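Local coordinates for ABC transporter periplasmic peptide-binding protein (Pseudoalteromonas, PDB 4QFL) that binds dipeptides such as Ala-Phe in the periplasm and probably delivers them to an ABC transporter for uptake, at residues S66-P69 and F74-E77. Residues are numbered along the deposited sequence; the frame is centred on the assembly and turned at random.
Sequences SIDP and FKSE
Ser66 turns OG into the space between its own backbone N and carbonyl carbon (chi1 60°), while Glu77 bends at chi2 (-55°) to bring its carboxylate back across the hairpin. The hydroxyl donates to the anti lone pair of Glu77 OE2, on the side away from OE1, with Ser66 OG 2.8 Å from OE2. With an alanine at Glu77, the hydroxyl would probably lose this acceptor and Lys234 its salt bridge to OE1. The backbones illustrate a minimal antiparallel ladder, in which one hydrogen-bonded pair, Ser66-Lys75, and one non-hydrogen-bonded pair, Ile67-Phe74, put successive side chains on opposite faces. Ser66 N lies 2.9 Å from Lys75 O, and Lys75 N 2.8 Å from Ser66 O. The Ser66 carbonyl oxygen also receives a CA-H...O contact from Phe74 CA and lies at the edge of the Phe74 ring. Ile67 runs alongside that ring, its CG1 3.7 Å from Phe74 CE1. On the opposite face, which carries Ser66, the bent chain of Lys75 lies against Asp68, just beyond the strand, Lys75 CD 3.9 Å from Asp68 CB; Asp68 OD1 accepts from the amides of Val70 and Thr71. This hairpin, 65-67 with 74-76, sits near the surface, Phe74 resting on Trp82 of strand 79-84 and Ile67 reaching loops at Ala179, Thr437 and Phe524.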
# COMPACT_ATOMS: atom_id res chain seq x y z
N SER A 66 9.97 -10.78 -7.53
CA SER A 66 8.56 -10.48 -7.43
C SER A 66 7.80 -11.72 -6.96
O SER A 66 8.40 -12.76 -6.71
CB SER A 66 8.00 -9.97 -8.77
OG SER A 66 8.16 -10.93 -9.81
N ILE A 67 6.49 -11.60 -6.84
CA ILE A 67 5.66 -12.73 -6.46
C ILE A 67 4.65 -13.02 -7.57
O ILE A 67 3.88 -12.14 -7.97
CB ILE A 67 4.91 -12.45 -5.16
CG1 ILE A 67 5.93 -12.21 -4.04
CG2 ILE A 67 3.97 -13.59 -4.82
CD1 ILE A 67 5.34 -11.68 -2.75
N ASP A 68 4.65 -14.24 -8.09
CA ASP A 68 3.71 -14.57 -9.13
C ASP A 68 2.29 -14.42 -8.58
O ASP A 68 2.01 -14.91 -7.49
CB ASP A 68 3.95 -15.98 -9.63
CG ASP A 68 3.21 -16.27 -10.91
OD1 ASP A 68 2.02 -16.57 -10.84
OD2 ASP A 68 3.81 -16.16 -11.99
N PRO A 69 1.40 -13.74 -9.33
CA PRO A 69 0.05 -13.46 -8.82
C PRO A 69 -0.79 -14.71 -8.75
O PRO A 69 -1.78 -14.76 -8.01
CB PRO A 69 -0.52 -12.53 -9.88
CG PRO A 69 0.17 -12.91 -11.12
CD PRO A 69 1.57 -13.32 -10.72
N PHE A 74 8.05 -17.02 -5.84
CA PHE A 74 8.95 -15.91 -6.09
C PHE A 74 9.57 -16.01 -7.47
O PHE A 74 9.97 -17.09 -7.91
CB PHE A 74 10.06 -15.85 -5.04
CG PHE A 74 9.59 -15.50 -3.67
CD1 PHE A 74 9.01 -14.27 -3.43
CD2 PHE A 74 9.72 -16.40 -2.63
CE1 PHE A 74 8.57 -13.93 -2.16
CE2 PHE A 74 9.28 -16.07 -1.36
CZ PHE A 74 8.71 -14.83 -1.13
N LYS A 75 9.67 -14.87 -8.14
CA LYS A 75 10.17 -14.80 -9.49
C LYS A 75 11.37 -13.88 -9.59
O LYS A 75 11.38 -12.78 -9.03
CB LYS A 75 9.07 -14.31 -10.43
CG LYS A 75 7.72 -14.96 -10.18
CD LYS A 75 7.82 -16.49 -10.04
CE LYS A 75 8.19 -17.16 -11.34
NZ LYS A 75 8.28 -18.64 -11.16
N SER A 76 12.38 -14.34 -10.31
CA SER A 76 13.58 -13.56 -10.53
C SER A 76 13.29 -12.24 -11.23
O SER A 76 12.65 -12.21 -12.28
CB SER A 76 14.57 -14.36 -11.36
OG SER A 76 15.36 -13.50 -12.15
N GLU A 77 13.76 -11.15 -10.65
CA GLU A 77 13.77 -9.88 -11.35
C GLU A 77 15.17 -9.40 -11.64
O GLU A 77 15.73 -9.75 -12.68
CB GLU A 77 13.04 -8.80 -10.56
CG GLU A 77 11.53 -9.00 -10.45
CD GLU A 77 10.84 -9.15 -11.80
OE1 GLU A 77 11.37 -8.64 -12.82
OE2 GLU A 77 9.76 -9.78 -11.85